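Side-chain contacts in alkylhalidase CmlS (Streptomyces venezuelae, PDB 3I3L), which is a flavin-dependent halogenase of chloramphenicol biosynthesis that carries a covalently attached FAD and probably acts as an oxidoreductase: residues T226-I229 with G234-W237; Y246-V251 with S271-C276; Q263-F268 with V292-D297. All blocks are in the same frame, centred on the assembly; numbering follows the deposited sequence.

Contact 1: residues T226-I229 with G234-W237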
loop_
_atom_site.group_PDB
_atom_site.type_symbol
_atom_site.label_atom_id
_atom_site.label_comp_id
_atom_site.label_asym_id
_atom_site.label_seq_id
_atom_site.Cartn_x
_atom_site.Cartn_y
_atom_site.Cartn_z
ATOM N N THR A 226 -2.200 -14.762 5.929
ATOM C CA THR A 226 -3.526 -14.150 5.687
ATOM C C THR A 226 -4.227 -14.808 4.494
ATOM O O THR A 226 -3.689 -14.758 3.362
ATOM C CB THR A 226 -3.427 -12.611 5.419
ATOM O OG1 THR A 226 -2.971 -11.935 6.603
ATOM C CG2 THR A 226 -4.829 -11.961 4.958
ATOM N N TYR A 227 -5.438 -15.372 4.711
ATOM C CA TYR A 227 -6.173 -16.061 3.627
ATOM C C TYR A 227 -7.200 -15.145 2.987
ATOM O O TYR A 227 -7.979 -14.484 3.692
ATOM C CB TYR A 227 -6.893 -17.276 4.144
ATOM C CG TYR A 227 -5.988 -18.388 4.557
ATOM C CD1 TYR A 227 -5.418 -19.213 3.596
ATOM C CD2 TYR A 227 -5.698 -18.622 5.923
ATOM C CE1 TYR A 227 -4.586 -20.239 3.957
ATOM C CE2 TYR A 227 -4.903 -19.668 6.301
ATOM C CZ TYR A 227 -4.340 -20.476 5.305
ATOM O OH TYR A 227 -3.502 -21.505 5.633
ATOM N N SER A 228 -7.166 -15.059 1.648
ATOM C CA SER A 228 -8.220 -14.356 0.887
ATOM C C SER A 228 -8.817 -15.366 -0.082
ATOM O O SER A 228 -8.098 -16.031 -0.813
ATOM C CB SER A 228 -7.700 -13.154 0.105
ATOM O OG SER A 228 -6.958 -12.253 0.916
ATOM N N ILE A 229 -10.139 -15.482 -0.072
ATOM C CA ILE A 229 -10.813 -16.635 -0.686
ATOM C C ILE A 229 -12.049 -16.182 -1.415
ATOM O O ILE A 229 -12.933 -15.556 -0.842
ATOM C CB ILE A 229 -11.222 -17.656 0.377
ATOM C CG1 ILE A 229 -10.003 -18.027 1.231
ATOM C CG2 ILE A 229 -11.946 -18.882 -0.255
ATOM C CD1 ILE A 229 -10.257 -19.126 2.299
ATOM N N GLY A 234 -18.165 -12.351 -3.897
ATOM C CA GLY A 234 -16.966 -11.582 -3.427
ATOM C C GLY A 234 -15.853 -12.454 -2.802
ATOM O O GLY A 234 -15.527 -13.493 -3.366
ATOM N N TRP A 235 -15.220 -11.990 -1.710
ATOM C CA TRP A 235 -14.155 -12.759 -1.120
ATOM C C TRP A 235 -14.222 -12.770 0.380
ATOM O O TRP A 235 -14.845 -11.866 0.967
ATOM C CB TRP A 235 -12.737 -12.382 -1.662
ATOM C CG TRP A 235 -12.362 -10.914 -1.591
ATOM C CD1 TRP A 235 -12.635 -9.940 -2.536
ATOM C CD2 TRP A 235 -11.641 -10.257 -0.525
ATOM N NE1 TRP A 235 -12.164 -8.736 -2.090
ATOM C CE2 TRP A 235 -11.516 -8.902 -0.888
ATOM C CE3 TRP A 235 -11.036 -10.702 0.653
ATOM C CZ2 TRP A 235 -10.849 -7.951 -0.072
ATOM C CZ3 TRP A 235 -10.369 -9.757 1.480
ATOM C CH2 TRP A 235 -10.286 -8.408 1.113
ATOM N N VAL A 236 -13.595 -13.789 0.991
ATOM C CA VAL A 236 -13.543 -13.940 2.447
ATOM C C VAL A 236 -12.113 -13.770 2.969
ATOM O O VAL A 236 -11.191 -14.371 2.391
ATOM C CB VAL A 236 -13.995 -15.381 2.844
ATOM C CG1 VAL A 236 -13.814 -15.655 4.346
ATOM C CG2 VAL A 236 -15.439 -15.631 2.400
ATOM N N TRP A 237 -11.919 -12.967 4.041
ATOM C CA TRP A 237 -10.605 -12.955 4.759
ATOM C C TRP A 237 -10.566 -13.794 6.017
ATOM O O TRP A 237 -11.557 -13.883 6.746
ATOM C CB TRP A 237 -10.146 -11.561 5.100
ATOM C CG TRP A 237 -10.712 -10.928 6.347
ATOM C CD1 TRP A 237 -10.331 -11.191 7.647
ATOM C CD2 TRP A 237 -11.667 -9.845 6.425
ATOM N NE1 TRP A 237 -11.016 -10.402 8.515
ATOM C CE2 TRP A 237 -11.849 -9.560 7.808
ATOM C CE3 TRP A 237 -12.398 -9.126 5.481
ATOM C CZ2 TRP A 237 -12.713 -8.560 8.267
ATOM C CZ3 TRP A 237 -13.269 -8.097 5.936
ATOM C CH2 TRP A 237 -13.403 -7.829 7.346
#
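Ile229 and Val236 face each other as the hydrogen-bonded pair of an antiparallel beta hairpin, formed by strands 226-231 and 234-240 in the flavin domain. Each residue gives its N-H to the other's carbonyl. Val236 N reaches Ile229 O at 2.6 Å, with 158° at the hydrogen, whereas the bond from Ile229 N to Val236 O is 2.9 Å long and more bent, at 133°. The same carbonyls also receive C-H groups: Ile229 O takes the CA of Trp235 at 3.1 Å, and Val236 O takes the CA of Ser228 at 3.3 Å. In the neighbouring non-hydrogen-bonded pair, Ser228 with Trp237, the CA of Trp237 lies 3.2 Å from Tyr227 O. Further main-chain bonds join Tyr227 to Met238, Ser228 to Thr95 and Leu97 of strand 89-97, and Trp235 to Val251.

The beta-branched Ile229 and Val236 suit one face of the strands, their CB atoms 4.4 Å apart. On the other face the CB of Ser228, a small residue that lets the indole lie across it, sits obliquely to Trp235, 4.2 Å from CE3. Trp235 NE1 bonds to Tyr378 OH. Trp237 likewise has its indole N-H satisfied, by Ser247 OG, and its side chain lies about 4 Å from FAD. The chemistry divides the work: main-chain polar groups fix the hairpin, while the buried indole N-H groups find side-chain hydroxyls beyond it, one of these indoles lining the flavin pocket.

Contact 2: residues Y246-V251 with S271-C276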
loop_
_atom_site.group_PDB
_atom_site.type_symbol
_atom_site.label_atom_id
_atom_site.label_comp_id
_atom_site.label_asym_id
_atom_site.label_seq_id
_atom_site.Cartn_x
_atom_site.Cartn_y
_atom_site.Cartn_z
ATOM N N TYR A 246 -9.289 -16.017 15.144
ATOM C CA TYR A 246 -9.306 -15.629 13.729
ATOM C C TYR A 246 -10.330 -14.550 13.459
ATOM O O TYR A 246 -11.462 -14.635 13.924
ATOM C CB TYR A 246 -9.558 -16.823 12.833
ATOM C CG TYR A 246 -8.299 -17.547 12.397
ATOM C CD1 TYR A 246 -7.666 -18.450 13.228
ATOM C CD2 TYR A 246 -7.760 -17.339 11.127
ATOM C CE1 TYR A 246 -6.558 -19.152 12.793
ATOM C CE2 TYR A 246 -6.628 -18.022 10.700
ATOM C CZ TYR A 246 -6.033 -18.924 11.569
ATOM O OH TYR A 246 -4.912 -19.601 11.171
ATOM N N SER A 247 -9.894 -13.505 12.771
ATOM C CA SER A 247 -10.810 -12.506 12.212
ATOM C C SER A 247 -11.266 -13.077 10.868
ATOM O O SER A 247 -10.428 -13.486 10.053
ATOM C CB SER A 247 -10.097 -11.191 11.990
ATOM O OG SER A 247 -10.949 -10.252 11.328
ATOM N N VAL A 248 -12.584 -13.166 10.686
ATOM C CA VAL A 248 -13.180 -13.764 9.446
ATOM C C VAL A 248 -14.189 -12.800 8.825
ATOM O O VAL A 248 -15.227 -12.510 9.416
ATOM C CB VAL A 248 -13.847 -15.114 9.751
ATOM C CG1 VAL A 248 -14.420 -15.723 8.422
ATOM C CG2 VAL A 248 -12.817 -16.100 10.346
ATOM N N GLY A 249 -13.875 -12.275 7.640
ATOM C CA GLY A 249 -14.681 -11.184 7.058
ATOM C C GLY A 249 -15.163 -11.502 5.654
ATOM O O GLY A 249 -14.479 -12.222 4.894
ATOM N N LEU A 250 -16.342 -10.986 5.305
ATOM C CA LEU A 250 -16.839 -11.062 3.937
ATOM C C LEU A 250 -16.668 -9.696 3.288
ATOM O O LEU A 250 -17.046 -8.676 3.853
ATOM C CB LEU A 250 -18.363 -11.424 3.898
ATOM C CG LEU A 250 -18.750 -12.586 4.838
ATOM C CD1 LEU A 250 -20.276 -12.730 4.923
ATOM C CD2 LEU A 250 -18.146 -13.926 4.392
ATOM N N VAL A 251 -16.156 -9.686 2.079
ATOM C CA VAL A 251 -16.178 -8.457 1.278
ATOM C C VAL A 251 -17.107 -8.697 0.079
ATOM O O VAL A 251 -16.848 -9.560 -0.765
ATOM C CB VAL A 251 -14.743 -8.033 0.836
ATOM C CG1 VAL A 251 -14.764 -6.737 0.006
ATOM C CG2 VAL A 251 -13.859 -7.822 2.106
ATOM N N SER A 271 -25.283 -17.136 6.444
ATOM C CA SER A 271 -25.715 -17.766 5.165
ATOM C C SER A 271 -24.759 -17.425 4.011
ATOM O O SER A 271 -24.523 -18.226 3.112
ATOM C CB SER A 271 -27.159 -17.403 4.776
ATOM O OG SER A 271 -27.367 -16.008 4.705
ATOM N N THR A 272 -24.173 -16.246 4.055
ATOM C CA THR A 272 -23.182 -15.910 3.062
ATOM C C THR A 272 -21.898 -16.710 3.285
ATOM O O THR A 272 -21.370 -17.315 2.340
ATOM C CB THR A 272 -22.919 -14.402 3.009
ATOM O OG1 THR A 272 -24.164 -13.716 2.852
ATOM C CG2 THR A 272 -22.055 -14.043 1.798
ATOM N N LEU A 273 -21.411 -16.737 4.525
ATOM C CA LEU A 273 -20.131 -17.397 4.776
ATOM C C LEU A 273 -20.218 -18.888 4.404
ATOM O O LEU A 273 -19.234 -19.495 4.016
ATOM C CB LEU A 273 -19.711 -17.246 6.233
ATOM C CG LEU A 273 -18.340 -17.740 6.678
ATOM C CD1 LEU A 273 -17.227 -17.193 5.790
ATOM C CD2 LEU A 273 -18.126 -17.319 8.154
ATOM N N ALA A 274 -21.413 -19.461 4.526
ATOM C CA ALA A 274 -21.650 -20.877 4.235
ATOM C C ALA A 274 -21.536 -21.140 2.723
ATOM O O ALA A 274 -21.368 -22.265 2.289
ATOM C CB ALA A 274 -23.018 -21.260 4.765
ATOM N N LYS A 275 -21.610 -20.097 1.912
ATOM C CA LYS A 275 -21.454 -20.274 0.464
ATOM C C LYS A 275 -20.014 -20.480 0.029
ATOM O O LYS A 275 -19.780 -20.790 -1.134
ATOM C CB LYS A 275 -22.016 -19.078 -0.276
ATOM C CG LYS A 275 -23.535 -18.930 -0.189
ATOM C CD LYS A 275 -24.033 -17.707 -1.005
ATOM C CE LYS A 275 -24.247 -18.002 -2.582
ATOM N NZ LYS A 275 -23.076 -18.685 -3.389
ATOM N N CYS A 276 -19.046 -20.258 0.944
ATOM C CA CYS A 276 -17.607 -20.297 0.604
ATOM C C CYS A 276 -17.023 -21.587 1.156
ATOM O O CYS A 276 -16.576 -21.650 2.316
ATOM C CB CYS A 276 -16.854 -19.082 1.172
ATOM S SG CYS A 276 -15.073 -19.110 0.779
#
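Val248 and Leu250 meet Leu273 where helix 265-273 packs by its C-terminal end on strand 245-253, an alpha-on-beta layer of the flavin domain's large mixed sheet. Being two residues apart on a strand, the valine and leucine present their side chains to the same face, toward the helix.

The side-chain contact across the segments is apolar. Leu273 places CG anti to its backbone N (chi1 -174°), which sends its forked end over the strand. There CD2 lies 4.0 Å from Val248 CG1, the two side chains crossing at about a right angle, and CD1 lies 3.7 Å from Leu250 CD2. Leucine suits both places because its two methyls can serve different neighbours: the second branch of Leu250, CD1, turns to Thr272.

Among the polar groups, Val248 O accepts from Tyr269 OH, joining strand and helix just outside 271-276. Thr272 OG1 bonds to the carbonyl of Phe268, one helical turn back, so this residue can offer carbon to the strand while its hydroxyl is satisfied. A type I turn from Leu273 to Cys276 follows, with Cys276 N bonded to Leu273 O at 3.2 Å, and brings Cys276 to the N-cap of the next helix. Leu250 CD1 rests 3.7 Å from Thr272 CB and 3.8 Å from Thr272 CG2.

Contact 3: residues Q263-F268 with V292-D297. With FAD (flavin-adenine dinucleotide), chain B.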
loop_
_atom_site.group_PDB
_atom_site.type_symbol
_atom_site.label_atom_id
_atom_site.label_comp_id
_atom_site.label_asym_id
_atom_site.label_seq_id
_atom_site.Cartn_x
_atom_site.Cartn_y
_atom_site.Cartn_z
ATOM N N GLN A 263 -32.599 -8.306 6.400
ATOM C CA GLN A 263 -32.578 -9.609 7.073
ATOM C C GLN A 263 -31.698 -9.666 8.328
ATOM O O GLN A 263 -31.646 -10.685 9.013
ATOM C CB GLN A 263 -32.271 -10.723 6.045
ATOM C CG GLN A 263 -30.830 -11.317 6.026
ATOM C CD GLN A 263 -30.602 -12.277 4.823
ATOM O OE1 GLN A 263 -29.683 -13.123 4.832
ATOM N NE2 GLN A 263 -31.443 -12.133 3.774
ATOM N N GLY A 264 -31.007 -8.560 8.633
ATOM C CA GLY A 264 -30.074 -8.500 9.784
ATOM C C GLY A 264 -28.680 -9.057 9.481
ATOM O O GLY A 264 -28.541 -10.068 8.780
ATOM N N ALA A 265 -27.652 -8.403 10.025
ATOM C CA ALA A 265 -26.243 -8.748 9.735
ATOM C C ALA A 265 -25.901 -10.206 10.118
ATOM O O ALA A 265 -25.116 -10.879 9.430
ATOM C CB ALA A 265 -25.281 -7.741 10.439
ATOM N N ASP A 266 -26.518 -10.704 11.187
ATOM C CA ASP A 266 -26.202 -12.057 11.711
ATOM C C ASP A 266 -26.602 -13.134 10.750
ATOM O O ASP A 266 -25.809 -14.018 10.452
ATOM C CB ASP A 266 -26.886 -12.300 13.054
ATOM C CG ASP A 266 -26.359 -11.391 14.137
ATOM O OD1 ASP A 266 -25.255 -11.661 14.671
ATOM O OD2 ASP A 266 -27.048 -10.394 14.440
ATOM N N ALA A 267 -27.832 -13.031 10.235
ATOM C CA ALA A 267 -28.341 -13.969 9.273
ATOM C C ALA A 267 -27.579 -13.826 7.949
ATOM O O ALA A 267 -27.198 -14.827 7.356
ATOM C CB ALA A 267 -29.899 -13.743 9.061
ATOM N N PHE A 268 -27.351 -12.587 7.494
ATOM C CA PHE A 268 -26.565 -12.395 6.272
ATOM C C PHE A 268 -25.148 -13.006 6.367
ATOM O O PHE A 268 -24.650 -13.616 5.427
ATOM C CB PHE A 268 -26.500 -10.918 5.857
ATOM C CG PHE A 268 -25.769 -10.706 4.540
ATOM C CD1 PHE A 268 -26.442 -10.837 3.331
ATOM C CD2 PHE A 268 -24.394 -10.439 4.518
ATOM C CE1 PHE A 268 -25.779 -10.659 2.116
ATOM C CE2 PHE A 268 -23.726 -10.282 3.358
ATOM C CZ PHE A 268 -24.394 -10.369 2.124
ATOM N N VAL A 292 -21.232 -9.637 14.964
ATOM C CA VAL A 292 -20.811 -9.290 13.617
ATOM C C VAL A 292 -21.033 -7.831 13.388
ATOM O O VAL A 292 -22.030 -7.264 13.846
ATOM C CB VAL A 292 -21.454 -10.165 12.441
ATOM C CG1 VAL A 292 -22.188 -11.420 12.973
ATOM C CG2 VAL A 292 -22.261 -9.352 11.517
ATOM N N ARG A 293 -20.065 -7.226 12.705
ATOM C CA ARG A 293 -20.084 -5.788 12.427
ATOM C C ARG A 293 -20.139 -5.612 10.929
ATOM O O ARG A 293 -19.868 -6.544 10.196
ATOM C CB ARG A 293 -18.799 -5.173 12.970
ATOM C CG ARG A 293 -18.708 -5.166 14.588
ATOM C CD ARG A 293 -17.246 -4.848 14.976
ATOM N NE ARG A 293 -17.010 -4.718 16.407
ATOM C CZ ARG A 293 -16.627 -5.702 17.209
ATOM N NH1 ARG A 293 -16.433 -6.928 16.758
ATOM N NH2 ARG A 293 -16.421 -5.439 18.476
ATOM N N ILE A 294 -20.528 -4.435 10.471
ATOM C CA ILE A 294 -20.534 -4.129 9.064
ATOM C C ILE A 294 -19.984 -2.743 8.847
ATOM O O ILE A 294 -19.987 -1.898 9.765
ATOM C CB ILE A 294 -21.962 -4.135 8.490
ATOM C CG1 ILE A 294 -22.756 -2.949 9.024
ATOM C CG2 ILE A 294 -22.673 -5.486 8.890
ATOM C CD1 ILE A 294 -24.254 -2.951 8.637
ATOM N N VAL A 295 -19.538 -2.503 7.622
ATOM C CA VAL A 295 -19.195 -1.170 7.209
ATOM C C VAL A 295 -19.086 -1.065 5.713
ATOM O O VAL A 295 -18.686 -2.021 5.071
ATOM C CB VAL A 295 -17.870 -0.725 7.874
ATOM C CG1 VAL A 295 -16.690 -1.397 7.208
ATOM C CG2 VAL A 295 -17.747 0.794 7.785
ATOM N N GLN A 296 -19.438 0.102 5.159
ATOM C CA GLN A 296 -19.110 0.448 3.780
ATOM C C GLN A 296 -17.636 0.838 3.639
ATOM O O GLN A 296 -17.194 1.812 4.233
ATOM C CB GLN A 296 -19.959 1.637 3.225
ATOM C CG GLN A 296 -21.554 1.475 3.235
ATOM C CD GLN A 296 -22.088 0.333 2.389
ATOM O OE1 GLN A 296 -21.495 -0.080 1.366
ATOM N NE2 GLN A 296 -23.214 -0.204 2.816
ATOM N N ASP A 297 -16.891 0.097 2.808
ATOM C CA ASP A 297 -15.480 0.391 2.583
ATOM C C ASP A 297 -15.280 0.598 1.103
ATOM O O ASP A 297 -14.696 -0.204 0.445
ATOM C CB ASP A 297 -14.606 -0.781 3.072
ATOM C CG ASP A 297 -14.103 -0.572 4.488
ATOM O OD1 ASP A 297 -13.462 -1.480 5.025
ATOM O OD2 ASP A 297 -14.383 0.502 5.091
HETATM P PA FAD B . -8.082 5.227 11.310
HETATM O O1A FAD B . -9.559 5.236 10.989
HETATM O O2A FAD B . -7.491 3.915 11.692
HETATM O O5B FAD B . -7.824 6.309 12.506
HETATM C C5B FAD B . -8.430 7.585 12.460
HETATM C C4B FAD B . -8.740 8.123 13.875
HETATM O O4B FAD B . -9.257 9.466 13.724
HETATM C C3B FAD B . -9.805 7.327 14.590
HETATM O O3B FAD B . -9.288 6.811 15.779
HETATM C C2B FAD B . -10.923 8.338 14.885
HETATM O O2B FAD B . -11.397 8.203 16.188
HETATM C C1B FAD B . -10.248 9.688 14.700
HETATM N N9A FAD B . -11.064 10.800 14.251
HETATM C C8A FAD B . -11.971 10.809 13.233
HETATM N N7A FAD B . -12.483 12.054 13.121
HETATM C C5A FAD B . -11.979 12.828 14.110
HETATM C C6A FAD B . -12.185 14.152 14.451
HETATM N N6A FAD B . -13.008 14.916 13.756
HETATM N N1A FAD B . -11.465 14.664 15.497
HETATM C C2A FAD B . -10.592 13.892 16.224
HETATM N N3A FAD B . -10.394 12.594 15.866
HETATM C C4A FAD B . -11.072 12.064 14.824
HETATM N N1 FAD B . -5.606 -2.271 6.617
HETATM C C2 FAD B . -4.500 -3.092 6.758
HETATM O O2 FAD B . -3.398 -2.560 6.781
HETATM N N3 FAD B . -4.628 -4.453 6.844
HETATM C C4 FAD B . -5.863 -5.044 6.797
HETATM O O4 FAD B . -5.952 -6.309 6.903
HETATM C C4X FAD B . -6.983 -4.229 6.622
HETATM N N5 FAD B . -8.233 -4.785 6.589
HETATM C C5X FAD B . -9.336 -3.965 6.524
HETATM C C6 FAD B . -10.621 -4.525 6.476
HETATM C C7 FAD B . -11.714 -3.705 6.331
HETATM C C7M FAD B . -13.112 -4.274 6.296
HETATM C C8 FAD B . -11.513 -2.329 6.291
HETATM C C8M FAD B . -12.664 -1.405 6.237
HETATM C C9 FAD B . -10.237 -1.755 6.293
HETATM C C9A FAD B . -9.155 -2.612 6.419
HETATM N N10 FAD B . -7.918 -2.036 6.483
HETATM C C10 FAD B . -6.834 -2.828 6.534
HETATM C "C1'" FAD B . -7.861 -0.569 6.227
HETATM C "C2'" FAD B . -7.195 0.132 7.387
HETATM O "O2'" FAD B . -7.813 -0.279 8.539
HETATM C "C3'" FAD B . -7.154 1.635 7.300
HETATM O "O3'" FAD B . -6.452 2.014 6.136
HETATM C "C4'" FAD B . -6.399 2.242 8.529
HETATM O "O4'" FAD B . -7.119 2.068 9.718
HETATM C "C5'" FAD B . -6.231 3.742 8.333
HETATM O "O5'" FAD B . -5.494 4.293 9.386
HETATM P P FAD B . -5.777 5.816 9.690
HETATM O O1P FAD B . -5.780 6.596 8.393
HETATM O O2P FAD B . -4.869 6.285 10.821
HETATM O O3P FAD B . -7.340 5.900 10.098
HETATM O O HOH W 1 -24.167 -9.794 15.835
#
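Ala265 at the start of helix 265-273 and Val292, just before the strand residues 293-297, make the tight part of this helix-on-sheet contact. The CB of Ala265 sits 3.6 Å from Val292 CG2. Alanine suits the place because its short side chain lets the helix come close to the strand, while valine offers a methyl at short reach. Gly264 occupies the N-cap position, where its positive phi favours glycine.

The margins are looser. Ile294, two residues on and so on the same side as Val292, marks an exposed border: its CG2 lies 3.8 Å from Ala265 CB. This branch is anti to the carbonyl carbon, while CG1 takes the position between N and C (chi1 70°); it is CG2 that meets the helix. The wetter border is at Asp266, which is exposed; its carboxylate lies beside Val292, OD1 3.5 Å from Val292 CG1. A water spans the gap, donating to Asp266 OD1 in a notably short bond and accepting from Val292 N at 3.1 Å. Aspartate thus serves the N-H of Val292 through solvent and not directly.

Further along the same strand, Asp297 OD1 is covalently bonded to C8M of the FAD, at 1.5 Å, well away from the helix; Val295 CG1 approaches the same methylene carbon. The chemistry is therefore of two kinds: close methyl packing and one bridging water tie the helix to the strand near Val292, whereas Asp297 provides the aspartyl oxygen that anchors the flavin.

In the fold
Followed from the N terminus, the first of the three contacts is the hairpin of contact 1, closing a short turn between strands 226-231 and 234-240. The chain then enters strand 245-253, the next strand of the sheet, where Trp235 O and Trp237 N probably bond to Val251 N and Gly249 O. Contact 1 is complete before contact 2 opens. Contact 2 closes the 19 residues between 251 and 271, contact 3 the 23 between 268 and 292; the two cross, both using helix 265-273, contact 3 at its start and contact 2 at its end. Together they lay this helix against strands 245-253 and 287-302 of the same sheet. Ile229 CG2 also meets Cys276 SG, in the turn after that helix.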